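Local atomic coordinates of Cow rumen GH26 endo-mannanase (Metagenome, PDB entry 6UEH), a protein that probably hydrolyses internal beta-1,4-mannosidic linkages of mannans such as galactomannan, as an endo-mannanase of glycoside hydrolase family 26. Residues A[307-312]-A[384-389]; A[359-364]-A[373-378]. All coordinates share one frame; numbering follows the deposited sequence.

Followed from the N terminus, both contacts lie in the family 26 region, in the eight-stranded parallel barrel. Contact 1 begins on strand 306-309 and closes only when 384-389 arrives, 71 intervening residues later. Contact 2 opens and shuts inside that span: 359-364 runs off the end of strand 357-362 and meets 373-378 after eight residues, so it is nested and the two do not cross. Strand 357-362 lies between strands 306-309 and 382-387 in the parallel sheet. The contact centres are about 10 Å apart and are joined by Asn362, whose amide reaches Arg309 and Gly384. Contact 1 thus spans the barrel interior, while contact 2 ties a strand to the loop following it.

Contact 1: residues A[307-312]-A[384-389]; sequences IFRPLH and GYDKYN. With ACT (acetate ion), chain D.
Arg309 and Asp386 meet through a salt bridge, with NH1 of the arginine 3.1 Å from OD2 of the aspartate. The backbones stay well apart, the nearest pair of CA atoms, Arg309 and Gly384, being 8.3 Å from each other, so the side chains do the spanning. From CB, which is directed toward 384-389, the arginine runs out with CG opposite the backbone N and continues nearly straight to CD. CD lies on the side of Gly384, whose CA is still 5.3 Å away; CB, CG and NE likewise have no close neighbour in 384-389. A bend at chi3 (57°) swings the guanidinium round, bringing CZ to 4.1 Å from Asp386 OD2 and NH1 also to 3.4 Å from Asp386 OD1. OD2 lies at the guanidinium edge, but the two planes are 64° apart and the hydrogen bond is weak, its N-H...OD2 angle only 132°. NH1 also bonds to Asn362 OD1, while NH2 forms a salt bridge with Glu428; Asn362 ND2 in turn holds OD1 of Asp386, so the same amide serves both charged groups.

This geometry belongs to a (beta/alpha)8 barrel: strands 306-309 and 382-387 are separated in the sheet by strand 357-362, and the inward-facing Arg309 and Asp386 meet inside it. Beyond the arginine, His312 brings CD2 to 4.2 Å from Asp386 OD2, and its NE2 donates to acetate OXT at 2.9 Å. The acetate, probably from the crystallisation liquor, is also bonded to His240. Its CH3 lies 3.9 Å from Tyr388 OH, which is hydrogen-bonded to Glu428.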
ATOM      1  N   ILE A 307     -13.541  -7.699   5.255  1.00 14.09           N
ATOM      2  CA  ILE A 307     -12.155  -7.249   5.193  1.00 13.92           C
ATOM      3  C   ILE A 307     -11.988  -6.154   6.242  1.00 14.16           C
ATOM      4  O   ILE A 307     -12.310  -4.989   6.001  1.00 15.29           O
ATOM      5  CB  ILE A 307     -11.771  -6.727   3.796  1.00 14.92           C
ATOM      6  CG1 ILE A 307     -12.042  -7.802   2.739  1.00 16.33           C
ATOM      7  CG2 ILE A 307     -10.306  -6.299   3.769  1.00 14.04           C
ATOM      8  CD1 ILE A 307     -11.874  -7.324   1.313  1.00 18.51           C
ATOM      9  N   PHE A 308     -11.502  -6.545   7.415  1.00 13.68           N
ATOM     10  CA  PHE A 308     -11.442  -5.656   8.568  1.00 14.39           C
ATOM     11  C   PHE A 308     -10.095  -4.943   8.635  1.00 14.40           C
ATOM     12  O   PHE A 308      -9.044  -5.586   8.717  1.00 13.44           O
ATOM     13  CB  PHE A 308     -11.705  -6.453   9.851  1.00 15.26           C
ATOM     14  CG  PHE A 308     -11.865  -5.604  11.077  1.00 16.85           C
ATOM     15  CD1 PHE A 308     -12.629  -4.449  11.043  1.00 18.18           C
ATOM     16  CD2 PHE A 308     -11.268  -5.972  12.273  1.00 17.00           C
ATOM     17  CE1 PHE A 308     -12.783  -3.669  12.178  1.00 18.19           C
ATOM     18  CE2 PHE A 308     -11.420  -5.196  13.410  1.00 16.22           C
ATOM     19  CZ  PHE A 308     -12.177  -4.045  13.360  1.00 16.16           C
ATOM     20  N   ARG A 309     -10.135  -3.613   8.594  1.00 14.21           N
ATOM     21  CA  ARG A 309      -8.921  -2.802   8.572  1.00 15.22           C
ATOM     22  C   ARG A 309      -8.861  -1.857   9.777  1.00 16.35           C
ATOM     23  O   ARG A 309      -9.010  -0.643   9.637  1.00 17.20           O
ATOM     24  CB  ARG A 309      -8.845  -2.011   7.258  1.00 15.09           C
ATOM     25  CG  ARG A 309      -7.514  -1.320   6.995  1.00 15.00           C
ATOM     26  CD  ARG A 309      -7.474  -0.739   5.586  1.00 15.60           C
ATOM     27  NE  ARG A 309      -8.574   0.189   5.339  1.00 15.53           N
ATOM     28  CZ  ARG A 309      -8.445   1.513   5.324  1.00 16.07           C
ATOM     29  NH1 ARG A 309      -7.255   2.069   5.530  1.00 15.60           N
ATOM     30  NH2 ARG A 309      -9.501   2.282   5.090  1.00 16.49           N
ATOM     31  N   PRO A 310      -8.645  -2.418  10.977  1.00 15.67           N
ATOM     32  CA  PRO A 310      -8.560  -1.576  12.169  1.00 15.01           C
ATOM     33  C   PRO A 310      -7.182  -0.948  12.283  1.00 14.81           C
ATOM     34  O   PRO A 310      -6.285  -1.363  11.548  1.00 14.88           O
ATOM     35  CB  PRO A 310      -8.805  -2.568  13.303  1.00 14.57           C
ATOM     36  CG  PRO A 310      -8.164  -3.826  12.798  1.00 14.79           C
ATOM     37  CD  PRO A 310      -8.381  -3.834  11.294  1.00 15.12           C
ATOM     38  N   LEU A 311      -7.020   0.024  13.179  1.00 15.56           N
ATOM     39  CA  LEU A 311      -5.703   0.557  13.518  1.00 15.36           C
ATOM     40  C   LEU A 311      -4.914   0.935  12.269  1.00 15.64           C
ATOM     41  O   LEU A 311      -3.735   0.598  12.142  1.00 16.01           O
ATOM     42  CB  LEU A 311      -4.925  -0.468  14.347  1.00 15.08           C
ATOM     43  CG  LEU A 311      -5.603  -0.913  15.646  1.00 14.01           C
ATOM     44  CD1 LEU A 311      -4.932  -2.154  16.218  1.00 14.31           C
ATOM     45  CD2 LEU A 311      -5.578   0.217  16.660  1.00 11.62           C
ATOM     46  N   HIS A 312      -5.578   1.629  11.352  1.00 14.99           N
ATOM     47  CA  HIS A 312      -5.036   1.868  10.021  1.00 15.94           C
ATOM     48  C   HIS A 312      -4.134   3.100   9.957  1.00 17.81           C
ATOM     49  O   HIS A 312      -4.113   3.914  10.884  1.00 18.40           O
ATOM     50  CB  HIS A 312      -6.182   1.999   9.011  1.00 15.69           C
ATOM     51  CG  HIS A 312      -7.011   3.234   9.187  1.00 15.49           C
ATOM     52  ND1 HIS A 312      -7.691   3.516  10.353  1.00 15.70           N
ATOM     53  CD2 HIS A 312      -7.278   4.255   8.339  1.00 16.78           C
ATOM     54  CE1 HIS A 312      -8.334   4.662  10.219  1.00 16.90           C
ATOM     55  NE2 HIS A 312      -8.102   5.131   9.006  1.00 17.65           N
ATOM     56  N   GLY A 384      -2.688  -3.172   3.153  1.00 16.20           N
ATOM     57  CA  GLY A 384      -3.346  -2.056   2.504  1.00 14.14           C
ATOM     58  C   GLY A 384      -2.417  -0.869   2.353  1.00 15.11           C
ATOM     59  O   GLY A 384      -1.569  -0.627   3.208  1.00 15.16           O
ATOM     60  N   TYR A 385      -2.561  -0.137   1.255  1.00 15.31           N
ATOM     61  CA  TYR A 385      -1.836   1.116   1.091  1.00 15.84           C
ATOM     62  C   TYR A 385      -2.825   2.239   0.818  1.00 16.80           C
ATOM     63  O   TYR A 385      -3.671   2.130  -0.070  1.00 16.93           O
ATOM     64  CB  TYR A 385      -0.800   1.029  -0.036  1.00 14.05           C
ATOM     65  CG  TYR A 385       0.056   2.274  -0.119  1.00 15.08           C
ATOM     66  CD1 TYR A 385       1.053   2.514   0.820  1.00 14.87           C
ATOM     67  CD2 TYR A 385      -0.145   3.220  -1.116  1.00 15.76           C
ATOM     68  CE1 TYR A 385       1.830   3.654   0.765  1.00 15.22           C
ATOM     69  CE2 TYR A 385       0.630   4.369  -1.180  1.00 16.81           C
ATOM     70  CZ  TYR A 385       1.615   4.577  -0.232  1.00 17.41           C
ATOM     71  OH  TYR A 385       2.391   5.714  -0.281  1.00 19.41           O
ATOM     72  N   ASP A 386      -2.730   3.309   1.599  1.00 14.04           N
ATOM     73  CA  ASP A 386      -3.606   4.456   1.417  1.00 17.74           C
ATOM     74  C   ASP A 386      -2.886   5.529   0.612  1.00 19.23           C
ATOM     75  O   ASP A 386      -1.999   6.217   1.121  1.00 14.55           O
ATOM     76  CB  ASP A 386      -4.074   4.990   2.771  1.00 14.40           C
ATOM     77  CG  ASP A 386      -5.033   4.038   3.462  1.00 14.88           C
ATOM     78  OD1 ASP A 386      -5.157   2.877   3.015  1.00 14.11           O
ATOM     79  OD2 ASP A 386      -5.668   4.445   4.451  1.00 14.68           O
ATOM     80  N   LYS A 387      -3.273   5.653  -0.654  1.00 18.31           N
ATOM     81  CA  LYS A 387      -2.547   6.476  -1.613  1.00 17.03           C
ATOM     82  C   LYS A 387      -3.221   7.815  -1.875  1.00 17.88           C
ATOM     83  O   LYS A 387      -4.162   7.905  -2.665  1.00 17.10           O
ATOM     84  CB  LYS A 387      -2.385   5.724  -2.934  1.00 16.34           C
ATOM     85  CG  LYS A 387      -1.623   6.503  -3.997  1.00 14.40           C
ATOM     86  CD  LYS A 387      -1.954   6.001  -5.390  1.00 14.34           C
ATOM     87  CE  LYS A 387      -3.423   6.218  -5.713  1.00 18.66           C
ATOM     88  NZ  LYS A 387      -3.794   7.663  -5.659  1.00 18.91           N
ATOM     89  N   TYR A 388      -2.729   8.857  -1.219  1.00 17.03           N
ATOM     90  CA  TYR A 388      -3.210  10.206  -1.475  1.00 17.33           C
ATOM     91  C   TYR A 388      -2.086  11.027  -2.090  1.00 17.67           C
ATOM     92  O   TYR A 388      -1.245  11.570  -1.379  1.00 17.55           O
ATOM     93  CB  TYR A 388      -3.725  10.849  -0.188  1.00 19.16           C
ATOM     94  CG  TYR A 388      -4.999  10.217   0.330  1.00 17.77           C
ATOM     95  CD1 TYR A 388      -6.240  10.657  -0.113  1.00 17.79           C
ATOM     96  CD2 TYR A 388      -4.962   9.181   1.255  1.00 16.52           C
ATOM     97  CE1 TYR A 388      -7.410  10.089   0.353  1.00 18.00           C
ATOM     98  CE2 TYR A 388      -6.132   8.604   1.728  1.00 16.15           C
ATOM     99  CZ  TYR A 388      -7.353   9.062   1.271  1.00 16.26           C
ATOM    100  OH  TYR A 388      -8.523   8.500   1.733  1.00 16.29           O
ATOM    101  N   ASN A 389      -2.068  11.100  -3.417  1.00 17.85           N
ATOM    102  CA  ASN A 389      -0.959  11.733  -4.116  1.00 18.31           C
ATOM    103  C   ASN A 389      -1.374  12.842  -5.077  1.00 18.82           C
ATOM    104  O   ASN A 389      -0.674  13.108  -6.052  1.00 19.59           O
ATOM    105  CB  ASN A 389      -0.147  10.674  -4.877  1.00 17.36           C
ATOM    106  CG  ASN A 389      -0.998   9.849  -5.832  1.00 16.98           C
ATOM    107  OD1 ASN A 389      -2.202  10.065  -5.965  1.00 17.97           O
ATOM    108  ND2 ASN A 389      -0.364   8.899  -6.508  1.00 16.88           N
TER
HETATM  109  C   ACT D 603      -9.117   8.243   6.891  1.00 27.04           C
HETATM  110  O   ACT D 603      -9.210   8.837   7.988  1.00 26.89           O
HETATM  111  OXT ACT D 603      -8.980   7.001   6.951  1.00 25.18           O
HETATM  112  CH3 ACT D 603      -9.172   8.979   5.586  1.00 27.65           C

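Contact 2: residues A[359-364]-A[373-378]; sequences WEQNLY and WYAGDE
Gln361 lays its terminal amide against the 373-375 backbone, with OE1 accepting the Ala375 N-H at 2.9 Å. The bond is nearly straight (159°) and lies in the carbonyl plane on a lone pair. The extended chain, with CG opposite the backbone N (chi1 -177°), carries the amide that far. OE1 also approaches Tyr374 CD1 at 3.4 Å, the amide and ring planes being 62° apart, and NE2 packs on Ala375 CB while bonding to Tyr337 OH. With an alanine here, the Ala375 N-H is likely to lose its acceptor and Tyr337 OH its amide partner, with a gap opening beside the Tyr374 ring.

Leu363 supplies the apolar part: CD2 lies 3.9 Å from Tyr374 CB and also rests on the Trp373-Tyr374 peptide. A water bridges the two backbones, 2.6 Å from Asn362 O and 2.8 Å from Trp373 O. The tyrosine is secured at its far end, where OH donates to the anti lone pair of Asp377 OD1 at 2.6 Å, while Gly376 N sits over the ring centre. Residues 373-378 run back over the outer face of the sheet, beside Trp341 of helix 334-351, making a strand, return loop, strand unit of the (beta/alpha)8 barrel with no alpha-helix between strands 357-362 and 382-387.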
ATOM      1  N   TRP A 359      -8.006  -9.839   8.124  1.00 15.10           N
ATOM      2  CA  TRP A 359      -7.273  -8.754   8.766  1.00 15.17           C
ATOM      3  C   TRP A 359      -6.356  -8.022   7.790  1.00 15.26           C
ATOM      4  O   TRP A 359      -5.344  -8.565   7.342  1.00 15.47           O
ATOM      5  CB  TRP A 359      -6.465  -9.296   9.947  1.00 15.47           C
ATOM      6  CG  TRP A 359      -7.320  -9.849  11.048  1.00 15.36           C
ATOM      7  CD1 TRP A 359      -7.916 -11.078  11.091  1.00 15.86           C
ATOM      8  CD2 TRP A 359      -7.675  -9.188  12.268  1.00 15.04           C
ATOM      9  NE1 TRP A 359      -8.620 -11.222  12.263  1.00 15.53           N
ATOM     10  CE2 TRP A 359      -8.488 -10.075  13.003  1.00 15.21           C
ATOM     11  CE3 TRP A 359      -7.383  -7.933  12.811  1.00 13.91           C
ATOM     12  CZ2 TRP A 359      -9.012  -9.747  14.251  1.00 15.04           C
ATOM     13  CZ3 TRP A 359      -7.906  -7.609  14.049  1.00 12.68           C
ATOM     14  CH2 TRP A 359      -8.711  -8.512  14.755  1.00 14.68           C
ATOM     15  N   GLU A 360      -6.717  -6.783   7.467  1.00 14.93           N
ATOM     16  CA  GLU A 360      -5.905  -5.957   6.582  1.00 14.59           C
ATOM     17  C   GLU A 360      -5.176  -4.878   7.368  1.00 15.65           C
ATOM     18  O   GLU A 360      -5.798  -4.065   8.055  1.00 14.25           O
ATOM     19  CB  GLU A 360      -6.761  -5.311   5.489  1.00 15.22           C
ATOM     20  CG  GLU A 360      -5.961  -4.444   4.526  1.00 15.67           C
ATOM     21  CD  GLU A 360      -6.775  -3.975   3.336  1.00 16.57           C
ATOM     22  OE1 GLU A 360      -8.004  -3.808   3.479  1.00 17.02           O
ATOM     23  OE2 GLU A 360      -6.185  -3.779   2.254  1.00 16.17           O
ATOM     24  N   GLN A 361      -3.853  -4.879   7.267  1.00 16.11           N
ATOM     25  CA  GLN A 361      -3.044  -3.886   7.954  1.00 16.45           C
ATOM     26  C   GLN A 361      -2.392  -2.941   6.953  1.00 16.62           C
ATOM     27  O   GLN A 361      -1.814  -3.380   5.956  1.00 16.07           O
ATOM     28  CB  GLN A 361      -1.977  -4.562   8.816  1.00 17.81           C
ATOM     29  CG  GLN A 361      -1.131  -3.589   9.621  1.00 18.72           C
ATOM     30  CD  GLN A 361      -0.178  -4.291  10.565  1.00 19.52           C
ATOM     31  OE1 GLN A 361       0.650  -5.103  10.144  1.00 19.49           O
ATOM     32  NE2 GLN A 361      -0.296  -3.990  11.854  1.00 19.34           N
ATOM     33  N   ASN A 362      -2.499  -1.643   7.217  1.00 15.98           N
ATOM     34  CA  ASN A 362      -1.823  -0.654   6.394  1.00 17.15           C
ATOM     35  C   ASN A 362      -0.317  -0.695   6.610  1.00 16.54           C
ATOM     36  O   ASN A 362       0.158  -0.932   7.720  1.00 17.01           O
ATOM     37  CB  ASN A 362      -2.348   0.756   6.690  1.00 17.89           C
ATOM     38  CG  ASN A 362      -3.559   1.124   5.848  1.00 19.35           C
ATOM     39  OD1 ASN A 362      -4.635   1.391   6.377  1.00 20.43           O
ATOM     40  ND2 ASN A 362      -3.382   1.156   4.535  1.00 20.28           N
ATOM     41  N   LEU A 363       0.428  -0.486   5.536  1.00 15.51           N
ATOM     42  CA  LEU A 363       1.855  -0.234   5.632  1.00 16.11           C
ATOM     43  C   LEU A 363       2.177   0.934   4.720  1.00 17.41           C
ATOM     44  O   LEU A 363       1.450   1.198   3.761  1.00 16.31           O
ATOM     45  CB  LEU A 363       2.674  -1.469   5.246  1.00 15.92           C
ATOM     46  CG  LEU A 363       2.700  -2.652   6.219  1.00 15.19           C
ATOM     47  CD1 LEU A 363       3.442  -3.830   5.608  1.00 16.70           C
ATOM     48  CD2 LEU A 363       3.336  -2.253   7.537  1.00 18.43           C
ATOM     49  N   TYR A 364       3.255   1.643   5.027  1.00 18.72           N
ATOM     50  CA  TYR A 364       3.766   2.655   4.117  1.00 21.23           C
ATOM     51  C   TYR A 364       5.106   2.197   3.555  1.00 22.25           C
ATOM     52  O   TYR A 364       5.626   1.157   3.952  1.00 22.85           O
ATOM     53  CB  TYR A 364       3.886   4.007   4.822  1.00 22.63           C
ATOM     54  CG  TYR A 364       2.544   4.666   5.040  1.00 21.92           C
ATOM     55  CD1 TYR A 364       1.973   5.464   4.057  1.00 21.94           C
ATOM     56  CD2 TYR A 364       1.835   4.469   6.219  1.00 22.11           C
ATOM     57  CE1 TYR A 364       0.741   6.061   4.247  1.00 21.91           C
ATOM     58  CE2 TYR A 364       0.602   5.065   6.419  1.00 22.25           C
ATOM     59  CZ  TYR A 364       0.060   5.858   5.430  1.00 22.84           C
ATOM     60  OH  TYR A 364      -1.167   6.449   5.622  1.00 23.48           O
ATOM     61  N   TRP A 373       6.272  -1.524  11.341  1.00 19.17           N
ATOM     62  CA  TRP A 373       4.863  -1.366  11.688  1.00 20.07           C
ATOM     63  C   TRP A 373       4.037  -2.574  11.246  1.00 18.25           C
ATOM     64  O   TRP A 373       2.811  -2.573  11.364  1.00 17.86           O
ATOM     65  CB  TRP A 373       4.297  -0.090  11.060  1.00 19.96           C
ATOM     66  CG  TRP A 373       4.957   1.161  11.544  1.00 20.78           C
ATOM     67  CD1 TRP A 373       6.129   1.698  11.095  1.00 21.63           C
ATOM     68  CD2 TRP A 373       4.480   2.040  12.570  1.00 21.67           C
ATOM     69  NE1 TRP A 373       6.413   2.855  11.779  1.00 22.92           N
ATOM     70  CE2 TRP A 373       5.417   3.087  12.690  1.00 23.07           C
ATOM     71  CE3 TRP A 373       3.352   2.044  13.396  1.00 19.16           C
ATOM     72  CZ2 TRP A 373       5.259   4.126  13.606  1.00 23.32           C
ATOM     73  CZ3 TRP A 373       3.200   3.076  14.305  1.00 22.71           C
ATOM     74  CH2 TRP A 373       4.148   4.104  14.402  1.00 23.73           C
ATOM     75  N   TYR A 374       4.714  -3.599  10.736  1.00 18.41           N
ATOM     76  CA  TYR A 374       4.055  -4.831  10.307  1.00 18.18           C
ATOM     77  C   TYR A 374       3.958  -5.815  11.470  1.00 20.63           C
ATOM     78  O   TYR A 374       4.955  -6.105  12.130  1.00 19.51           O
ATOM     79  CB  TYR A 374       4.809  -5.452   9.128  1.00 18.22           C
ATOM     80  CG  TYR A 374       4.227  -6.749   8.607  1.00 18.50           C
ATOM     81  CD1 TYR A 374       2.888  -6.840   8.243  1.00 17.59           C
ATOM     82  CD2 TYR A 374       5.027  -7.873   8.448  1.00 19.02           C
ATOM     83  CE1 TYR A 374       2.358  -8.020   7.756  1.00 18.61           C
ATOM     84  CE2 TYR A 374       4.506  -9.058   7.961  1.00 18.89           C
ATOM     85  CZ  TYR A 374       3.174  -9.126   7.615  1.00 19.94           C
ATOM     86  OH  TYR A 374       2.656 -10.305   7.128  1.00 18.54           O
ATOM     87  N   ALA A 375       2.757  -6.324  11.720  1.00 20.01           N
ATOM     88  CA  ALA A 375       2.511  -7.171  12.883  1.00 20.64           C
ATOM     89  C   ALA A 375       2.930  -8.627  12.673  1.00 22.56           C
ATOM     90  O   ALA A 375       2.905  -9.421  13.613  1.00 24.46           O
ATOM     91  CB  ALA A 375       1.048  -7.109  13.269  1.00 18.96           C
ATOM     92  N   GLY A 376       3.307  -8.980  11.449  1.00 19.46           N
ATOM     93  CA  GLY A 376       3.788 -10.323  11.171  1.00 20.07           C
ATOM     94  C   GLY A 376       2.792 -11.194  10.426  1.00 19.85           C
ATOM     95  O   GLY A 376       1.587 -10.951  10.468  1.00 20.00           O
ATOM     96  N   ASP A 377       3.305 -12.223   9.755  1.00 20.34           N
ATOM     97  CA  ASP A 377       2.491 -13.092   8.904  1.00 20.31           C
ATOM     98  C   ASP A 377       1.356 -13.787   9.649  1.00 23.55           C
ATOM     99  O   ASP A 377       0.328 -14.111   9.057  1.00 20.33           O
ATOM    100  CB  ASP A 377       3.368 -14.155   8.236  1.00 23.91           C
ATOM    101  CG  ASP A 377       4.326 -13.569   7.220  1.00 24.98           C
ATOM    102  OD1 ASP A 377       4.107 -12.419   6.783  1.00 23.46           O
ATOM    103  OD2 ASP A 377       5.295 -14.265   6.853  1.00 26.78           O
ATOM    104  N   GLU A 378       1.545 -14.023  10.943  1.00 23.88           N
ATOM    105  CA  GLU A 378       0.574 -14.783  11.718  1.00 26.35           C
ATOM    106  C   GLU A 378      -0.542 -13.900  12.285  1.00 24.22           C
ATOM    107  O   GLU A 378      -1.479 -14.400  12.905  1.00 24.64           O
ATOM    108  CB  GLU A 378       1.285 -15.548  12.843  1.00 31.06           C
ATOM    109  CG  GLU A 378       1.842 -14.688  13.976  1.00 35.30           C
ATOM    110  CD  GLU A 378       3.153 -13.978  13.635  1.00 39.18           C
ATOM    111  OE1 GLU A 378       3.606 -14.049  12.473  1.00 39.70           O
ATOM    112  OE2 GLU A 378       3.737 -13.346  14.542  1.00 41.17           O
TER
HETATM  113  O   HOH W   1       0.995  -0.764  10.189  1.00 24.59           O